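Local coordinates for cation-transporting ATPase, E1-E2 family protein (Streptococcus pneumoniae, PDB 4F2F) that binds Cu(I) through its cupredoxin-like metal-binding domain and, as a P-type ATPase, probably exports the ion from the cell at the cost of ATP, at residues A[13-18]-A[36-41]; A[59-64]-A[71-76]. All coordinates share one frame; numbering follows the deposited sequence.

Contact 1: A[13-18]-A[36-41]; sequences GIQKIR and IPAEIT
Gln15 sets CG between its own backbone N and carbonyl carbon (chi1 54°), and the extended second torsion places CD beside Ile36. From there Gln15 NE2 donates to Ile36 O at 2.7 Å, a bent bond (N-H...O 145°) with the donor tilted 34° from the carbonyl plane. Gln15 OE1 accepts from the backbone of Gln33, so both ends of this buried amide are satisfied and its rotation is fixed. Gln15 CG also packs on Ala38 CB at 3.8 Å. The backbones pair as parallel strands: Gln15 N to Pro37 O, Glu39 N to Gln15 O, Ile17 N to Glu39 O and Thr41 N to Ile17 O, with strand axes nearly parallel and 4.8 Å at closest approach. On the face with Gln15, Ile17 and Ile40 lie side by side, CG2 to CG2 at 3.9 Å, and both touch Ile30 of strand 29-33. On the other face Lys16 and Glu39 point the same way, but NZ and OE1 stay 3.8 Å apart, a long salt bridge. At the N-terminal end of the pair, the Ile14 and Pro37 side chains cross at about a right angle, Ile14 CD1 touching Pro37 CB at 3.9 Å, and Ile36 CG2 rests on Gly13 O at 3.4 Å. Strand 38-44 pairs with strand 70-75 on its other edge, placing this parallel pair within the beta framework of a cupredoxin fold.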
ATOM      1  N   GLY A  13     -15.860   9.775   2.733  1.00 38.38           N
ATOM      2  CA  GLY A  13     -14.848  10.608   2.109  1.00 42.80           C
ATOM      3  C   GLY A  13     -13.429  10.130   2.367  1.00 35.89           C
ATOM      4  O   GLY A  13     -12.469  10.888   2.212  1.00 40.70           O
ATOM      5  N   ILE A  14     -13.299   8.870   2.773  1.00 36.26           N
ATOM      6  CA  ILE A  14     -12.000   8.229   2.916  1.00 36.11           C
ATOM      7  C   ILE A  14     -11.990   6.997   2.031  1.00 37.30           C
ATOM      8  O   ILE A  14     -12.992   6.290   1.938  1.00 39.31           O
ATOM      9  CB  ILE A  14     -11.750   7.766   4.361  1.00 34.48           C
ATOM     10  CG1 ILE A  14     -12.078   8.881   5.356  1.00 40.93           C
ATOM     11  CG2 ILE A  14     -10.311   7.271   4.522  1.00 35.04           C
ATOM     12  CD1 ILE A  14     -10.974   9.894   5.530  1.00 40.96           C
ATOM     13  N   GLN A  15     -10.869   6.733   1.374  1.00 25.54           N
ATOM     14  CA  GLN A  15     -10.734   5.487   0.634  1.00 24.21           C
ATOM     15  C   GLN A  15      -9.849   4.520   1.417  1.00 22.28           C
ATOM     16  O   GLN A  15      -8.727   4.857   1.793  1.00 22.63           O
ATOM     17  CB  GLN A  15     -10.198   5.733  -0.780  1.00 23.37           C
ATOM     18  CG  GLN A  15      -8.895   6.510  -0.850  1.00 23.96           C
ATOM     19  CD  GLN A  15      -8.532   6.885  -2.274  1.00 22.01           C
ATOM     20  OE1 GLN A  15      -8.904   6.196  -3.226  1.00 22.68           O
ATOM     21  NE2 GLN A  15      -7.810   7.986  -2.426  1.00 25.13           N
ATOM     22  N   LYS A  16     -10.369   3.329   1.688  1.00 21.72           N
ATOM     23  CA  LYS A  16      -9.636   2.361   2.496  1.00 19.67           C
ATOM     24  C   LYS A  16      -9.393   1.062   1.748  1.00 23.30           C
ATOM     25  O   LYS A  16     -10.190   0.658   0.903  1.00 23.59           O
ATOM     26  CB  LYS A  16     -10.376   2.071   3.805  1.00 23.70           C
ATOM     27  CG  LYS A  16     -10.699   3.305   4.625  1.00 24.56           C
ATOM     28  CD  LYS A  16     -11.233   2.935   5.999  1.00 31.60           C
ATOM     29  CE  LYS A  16     -11.658   4.173   6.772  1.00 37.13           C
ATOM     30  NZ  LYS A  16     -11.448   4.012   8.237  1.00 45.28           N
ATOM     31  N   ILE A  17      -8.283   0.410   2.073  1.00 19.69           N
ATOM     32  CA  ILE A  17      -7.964  -0.885   1.499  1.00 20.81           C
ATOM     33  C   ILE A  17      -6.972  -1.615   2.398  1.00 18.70           C
ATOM     34  O   ILE A  17      -6.141  -0.990   3.059  1.00 18.51           O
ATOM     35  CB  ILE A  17      -7.399  -0.743   0.070  1.00 20.51           C
ATOM     36  CG1 ILE A  17      -7.233  -2.115  -0.584  1.00 23.99           C
ATOM     37  CG2 ILE A  17      -6.089   0.026   0.089  1.00 23.00           C
ATOM     38  CD1 ILE A  17      -7.030  -2.051  -2.083  1.00 28.28           C
ATOM     39  N   ARG A  18      -7.084  -2.938   2.433  1.00 19.91           N
ATOM     40  CA  ARG A  18      -6.235  -3.768   3.274  1.00 20.04           C
ATOM     41  C   ARG A  18      -5.286  -4.592   2.413  1.00 17.99           C
ATOM     42  O   ARG A  18      -5.692  -5.183   1.412  1.00 21.94           O
ATOM     43  CB  ARG A  18      -7.097  -4.692   4.135  1.00 22.88           C
ATOM     44  CG  ARG A  18      -6.327  -5.513   5.152  1.00 26.55           C
ATOM     45  CD  ARG A  18      -7.263  -6.447   5.905  1.00 29.03           C
ATOM     46  NE  ARG A  18      -6.586  -7.149   6.991  1.00 35.70           N
ATOM     47  CZ  ARG A  18      -5.945  -8.304   6.850  1.00 39.16           C
ATOM     48  NH1 ARG A  18      -5.884  -8.894   5.664  1.00 41.96           N
ATOM     49  NH2 ARG A  18      -5.359  -8.870   7.898  1.00 37.55           N
ATOM     50  N   ILE A  36      -8.537  12.290  -2.526  1.00 27.27           N
ATOM     51  CA  ILE A  36      -9.286  11.684  -1.428  1.00 25.58           C
ATOM     52  C   ILE A  36      -8.328  11.026  -0.437  1.00 23.32           C
ATOM     53  O   ILE A  36      -7.519  10.183  -0.824  1.00 24.92           O
ATOM     54  CB  ILE A  36     -10.303  10.643  -1.934  1.00 25.68           C
ATOM     55  CG1 ILE A  36     -11.189  11.243  -3.030  1.00 34.10           C
ATOM     56  CG2 ILE A  36     -11.144  10.115  -0.782  1.00 29.28           C
ATOM     57  CD1 ILE A  36     -11.978  12.456  -2.586  1.00 32.99           C
ATOM     58  N   PRO A  37      -8.406  11.424   0.845  1.00 24.40           N
ATOM     59  CA  PRO A  37      -7.528  10.841   1.866  1.00 25.27           C
ATOM     60  C   PRO A  37      -7.550   9.318   1.810  1.00 24.00           C
ATOM     61  O   PRO A  37      -8.621   8.715   1.782  1.00 25.88           O
ATOM     62  CB  PRO A  37      -8.149  11.332   3.175  1.00 28.13           C
ATOM     63  CG  PRO A  37      -8.780  12.634   2.809  1.00 27.91           C
ATOM     64  CD  PRO A  37      -9.306  12.445   1.410  1.00 27.76           C
ATOM     65  N   ALA A  38      -6.371   8.706   1.785  1.00 23.65           N
ATOM     66  CA  ALA A  38      -6.273   7.257   1.680  1.00 22.00           C
ATOM     67  C   ALA A  38      -5.733   6.643   2.964  1.00 18.91           C
ATOM     68  O   ALA A  38      -4.810   7.175   3.577  1.00 20.69           O
ATOM     69  CB  ALA A  38      -5.410   6.864   0.493  1.00 23.03           C
ATOM     70  N   GLU A  39      -6.329   5.526   3.368  1.00 18.48           N
ATOM     71  CA  GLU A  39      -5.806   4.732   4.469  1.00 20.30           C
ATOM     72  C   GLU A  39      -5.564   3.310   3.989  1.00 15.88           C
ATOM     73  O   GLU A  39      -6.501   2.565   3.701  1.00 16.88           O
ATOM     74  CB  GLU A  39      -6.748   4.765   5.678  1.00 21.98           C
ATOM     75  CG  GLU A  39      -6.787   6.112   6.387  1.00 26.08           C
ATOM     76  CD  GLU A  39      -7.444   6.054   7.757  1.00 26.83           C
ATOM     77  OE1 GLU A  39      -7.754   4.939   8.230  1.00 29.03           O
ATOM     78  OE2 GLU A  39      -7.647   7.129   8.363  1.00 29.13           O
ATOM     79  N   ILE A  40      -4.289   2.951   3.884  1.00 17.82           N
ATOM     80  CA  ILE A  40      -3.897   1.642   3.401  1.00 17.44           C
ATOM     81  C   ILE A  40      -3.374   0.823   4.568  1.00 16.13           C
ATOM     82  O   ILE A  40      -2.300   1.097   5.100  1.00 18.48           O
ATOM     83  CB  ILE A  40      -2.813   1.752   2.319  1.00 18.58           C
ATOM     84  CG1 ILE A  40      -3.243   2.750   1.244  1.00 17.73           C
ATOM     85  CG2 ILE A  40      -2.531   0.392   1.707  1.00 18.70           C
ATOM     86  CD1 ILE A  40      -2.160   3.058   0.232  1.00 19.69           C
ATOM     87  N   THR A  41      -4.152  -0.176   4.968  1.00 17.30           N
ATOM     88  CA  THR A  41      -3.813  -0.991   6.124  1.00 16.71           C
ATOM     89  C   THR A  41      -3.017  -2.219   5.712  1.00 17.84           C
ATOM     90  O   THR A  41      -3.504  -3.071   4.968  1.00 18.23           O
ATOM     91  CB  THR A  41      -5.072  -1.417   6.894  1.00 18.11           C
ATOM     92  OG1 THR A  41      -5.729  -0.249   7.400  1.00 20.30           O
ATOM     93  CG2 THR A  41      -4.713  -2.329   8.058  1.00 17.78           C
TER

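Contact 2: A[59-64]-A[71-76]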
ATOM      1  N   GLU A  59       5.984   9.450  -1.214  1.00 19.29           N
ATOM      2  CA  GLU A  59       5.238  10.145  -0.174  1.00 20.33           C
ATOM      3  C   GLU A  59       6.124  10.411   1.038  1.00 19.60           C
ATOM      4  O   GLU A  59       5.678  10.990   2.025  1.00 23.53           O
ATOM      5  CB  GLU A  59       4.002   9.335   0.230  1.00 20.52           C
ATOM      6  CG  GLU A  59       2.975   9.190  -0.877  1.00 23.69           C
ATOM      7  CD  GLU A  59       2.351  10.517  -1.268  1.00 24.16           C
ATOM      8  OE1 GLU A  59       2.286  11.423  -0.412  1.00 31.16           O
ATOM      9  OE2 GLU A  59       1.927  10.657  -2.435  1.00 32.30           O
ATOM     10  N   GLY A  60       7.382   9.987   0.953  1.00 22.38           N
ATOM     11  CA  GLY A  60       8.328  10.172   2.038  1.00 22.79           C
ATOM     12  C   GLY A  60       7.984   9.319   3.243  1.00 24.98           C
ATOM     13  O   GLY A  60       8.342   9.644   4.377  1.00 24.22           O
ATOM     14  N   ILE A  61       7.284   8.219   2.992  1.00 21.04           N
ATOM     15  CA  ILE A  61       6.827   7.338   4.058  1.00 19.57           C
ATOM     16  C   ILE A  61       7.716   6.105   4.184  1.00 17.31           C
ATOM     17  O   ILE A  61       7.991   5.417   3.201  1.00 18.42           O
ATOM     18  CB  ILE A  61       5.362   6.908   3.840  1.00 17.81           C
ATOM     19  CG1 ILE A  61       4.434   8.118   3.986  1.00 21.87           C
ATOM     20  CG2 ILE A  61       4.965   5.805   4.820  1.00 18.13           C
ATOM     21  CD1 ILE A  61       2.991   7.838   3.629  1.00 21.09           C
ATOM     22  N   LEU A  62       8.181   5.854   5.403  1.00 16.54           N
ATOM     23  CA  LEU A  62       8.917   4.641   5.738  1.00 17.12           C
ATOM     24  C   LEU A  62       8.497   4.234   7.143  1.00 17.50           C
ATOM     25  O   LEU A  62       8.840   4.902   8.118  1.00 19.87           O
ATOM     26  CB  LEU A  62      10.425   4.877   5.670  1.00 19.14           C
ATOM     27  CG  LEU A  62      11.304   3.673   6.032  1.00 18.43           C
ATOM     28  CD1 LEU A  62      10.948   2.485   5.155  1.00 20.87           C
ATOM     29  CD2 LEU A  62      12.787   4.014   5.913  1.00 21.18           C
ATOM     30  N   GLU A  63       7.744   3.146   7.244  1.00 15.84           N
ATOM     31  CA  GLU A  63       7.117   2.777   8.502  1.00 14.73           C
ATOM     32  C   GLU A  63       7.486   1.358   8.908  1.00 15.64           C
ATOM     33  O   GLU A  63       7.368   0.434   8.107  1.00 16.08           O
ATOM     34  CB  GLU A  63       5.595   2.888   8.367  1.00 17.01           C
ATOM     35  CG  GLU A  63       4.821   2.612   9.642  1.00 21.80           C
ATOM     36  CD  GLU A  63       5.003   3.704  10.675  1.00 24.24           C
ATOM     37  OE1 GLU A  63       4.817   3.424  11.877  1.00 25.91           O
ATOM     38  OE2 GLU A  63       5.329   4.844  10.283  1.00 27.69           O
ATOM     39  N   PRO A  64       7.930   1.176  10.161  1.00 15.32           N
ATOM     40  CA  PRO A  64       8.185  -0.184  10.641  1.00 18.33           C
ATOM     41  C   PRO A  64       6.874  -0.915  10.899  1.00 15.53           C
ATOM     42  O   PRO A  64       5.851  -0.282  11.180  1.00 16.95           O
ATOM     43  CB  PRO A  64       8.923   0.046  11.961  1.00 16.00           C
ATOM     44  CG  PRO A  64       8.419   1.368  12.439  1.00 20.58           C
ATOM     45  CD  PRO A  64       8.183   2.193  11.198  1.00 17.69           C
ATOM     46  N   LYS A  71      -0.448  -1.876  10.386  1.00 16.46           N
ATOM     47  CA  LYS A  71      -0.085  -0.464  10.346  1.00 14.80           C
ATOM     48  C   LYS A  71      -0.900   0.228   9.260  1.00 14.42           C
ATOM     49  O   LYS A  71      -1.011  -0.281   8.145  1.00 16.49           O
ATOM     50  CB  LYS A  71       1.414  -0.293  10.062  1.00 20.25           C
ATOM     51  CG  LYS A  71       2.336  -0.419  11.278  1.00 20.64           C
ATOM     52  CD  LYS A  71       2.251   0.822  12.161  1.00 22.44           C
ATOM     53  CE  LYS A  71       3.156   0.725  13.382  1.00 25.52           C
ATOM     54  NZ  LYS A  71       4.591   0.956  13.069  1.00 23.79           N
ATOM     55  N   VAL A  72      -1.477   1.381   9.587  1.00 16.64           N
ATOM     56  CA  VAL A  72      -2.227   2.153   8.607  1.00 18.13           C
ATOM     57  C   VAL A  72      -1.328   3.210   7.980  1.00 17.39           C
ATOM     58  O   VAL A  72      -0.827   4.096   8.673  1.00 22.27           O
ATOM     59  CB  VAL A  72      -3.454   2.841   9.240  1.00 20.05           C
ATOM     60  CG1 VAL A  72      -4.235   3.620   8.187  1.00 23.37           C
ATOM     61  CG2 VAL A  72      -4.349   1.816   9.918  1.00 20.74           C
ATOM     62  N   ILE A  73      -1.125   3.113   6.671  1.00 16.87           N
ATOM     63  CA  ILE A  73      -0.368   4.121   5.941  1.00 19.38           C
ATOM     64  C   ILE A  73      -1.329   5.185   5.424  1.00 19.92           C
ATOM     65  O   ILE A  73      -2.245   4.878   4.661  1.00 18.19           O
ATOM     66  CB  ILE A  73       0.398   3.501   4.760  1.00 17.44           C
ATOM     67  CG1 ILE A  73       1.333   2.392   5.251  1.00 20.64           C
ATOM     68  CG2 ILE A  73       1.169   4.573   4.004  1.00 21.34           C
ATOM     69  CD1 ILE A  73       2.423   2.869   6.189  1.00 21.62           C
ATOM     70  N   ARG A  74      -1.130   6.429   5.848  1.00 20.16           N
ATOM     71  CA  ARG A  74      -2.061   7.497   5.494  1.00 23.70           C
ATOM     72  C   ARG A  74      -1.433   8.604   4.656  1.00 23.05           C
ATOM     73  O   ARG A  74      -0.393   9.161   5.006  1.00 26.36           O
ATOM     74  CB  ARG A  74      -2.688   8.111   6.748  1.00 26.40           C
ATOM     75  CG  ARG A  74      -3.613   7.180   7.504  1.00 31.82           C
ATOM     76  CD  ARG A  74      -4.355   7.939   8.587  1.00 31.33           C
ATOM     77  NE  ARG A  74      -5.034   9.111   8.044  1.00 38.10           N
ATOM     78  CZ  ARG A  74      -4.860  10.354   8.486  1.00 37.85           C
ATOM     79  NH1 ARG A  74      -4.035  10.595   9.494  1.00 43.88           N
ATOM     80  NH2 ARG A  74      -5.522  11.354   7.922  1.00 42.42           N
ATOM     81  N   PHE A  75      -2.082   8.913   3.541  1.00 23.31           N
ATOM     82  CA  PHE A  75      -1.727  10.071   2.735  1.00 22.20           C
ATOM     83  C   PHE A  75      -2.860  10.409   1.776  1.00 21.20           C
ATOM     84  O   PHE A  75      -3.765   9.602   1.560  1.00 20.69           O
ATOM     85  CB  PHE A  75      -0.395   9.856   1.993  1.00 22.72           C
ATOM     86  CG  PHE A  75      -0.421   8.749   0.966  1.00 21.82           C
ATOM     87  CD1 PHE A  75      -0.115   7.441   1.320  1.00 23.68           C
ATOM     88  CD2 PHE A  75      -0.717   9.024  -0.360  1.00 22.59           C
ATOM     89  CE1 PHE A  75      -0.124   6.428   0.373  1.00 22.53           C
ATOM     90  CE2 PHE A  75      -0.728   8.018  -1.310  1.00 23.90           C
ATOM     91  CZ  PHE A  75      -0.432   6.719  -0.944  1.00 22.10           C
ATOM     92  N   THR A  76      -2.825  11.617   1.228  1.00 22.33           N
ATOM     93  CA  THR A  76      -3.791  12.017   0.221  1.00 20.89           C
ATOM     94  C   THR A  76      -3.075  12.103  -1.119  1.00 24.75           C
ATOM     95  O   THR A  76      -2.285  13.019  -1.347  1.00 25.51           O
ATOM     96  CB  THR A  76      -4.439  13.371   0.566  1.00 23.96           C
ATOM     97  OG1 THR A  76      -5.042  13.296   1.864  1.00 24.84           O
ATOM     98  CG2 THR A  76      -5.504  13.739  -0.463  1.00 25.54           C
TER
HETATM   99  O   HOH W   1       0.703  12.930  -3.084  1.00 34.05           O
HETATM  100  O   HOH W   2       0.289  13.411   0.022  1.00 36.92           O
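Two strands of the cupredoxin-like domain face each other here through side chains: 61-64 and 71-75 run antiparallel, yet their axes come no closer than 8.8 Å and no backbone bond joins them. Ile61 and Ile73 slide past each other in opposite directions, Ile61 CD1 meeting Ile73 CG2 at 3.8 Å, while Ile73 CD1 reaches Glu63 CB. Ile61 CD1 also approaches Phe75 CD1 obliquely. Over one face of the Phe75 ring sits Glu59 CG, 3.8 Å from the centroid and 13° off the normal, a CH-pi contact. A bend at chi2 (-65°) sets Glu59 CD at 3.5 Å from Phe75 CD2, and the carboxylate stacks on the ring with their planes 12° apart. At the far end Lys71 NZ forms a salt bridge to Glu63 OE1 at 2.8 Å, approaching the anti lone pair of that oxygen, and bonds to Pro64 O at 2.6 Å, tilted from the carbonyl plane. One ammonium thus grips both a carboxylate and a main-chain carbonyl, tying the end of strand 61-64 to strand 70-75; the paired charge would be expected to favour the ionised forms of both Lys71 and Glu63.

Strands 38-44 and 70-75 are neighbours in the sheet, so contact 1 and contact 2 are joined directly: Ala38 N lies 2.8 Å from Phe75 O, and Ile40 O lies 2.8 Å from Ile73 N, both probable hydrogen bonds. Contact 1 is partly buried and held mainly by regular main-chain bonding, with the buried Gln15 amide adding a side-chain-to-backbone bond. Contact 2 is a surface contact whose segments share no main-chain bond; apolar packing there is flanked by a salt bridge at one end and a carboxylate stacked on an aromatic ring, with water close by, at the other. Burial follows the same difference, 564 Å² against 375 Å². Ile40 touching Phe75 continues the apolar packing from one contact into the other.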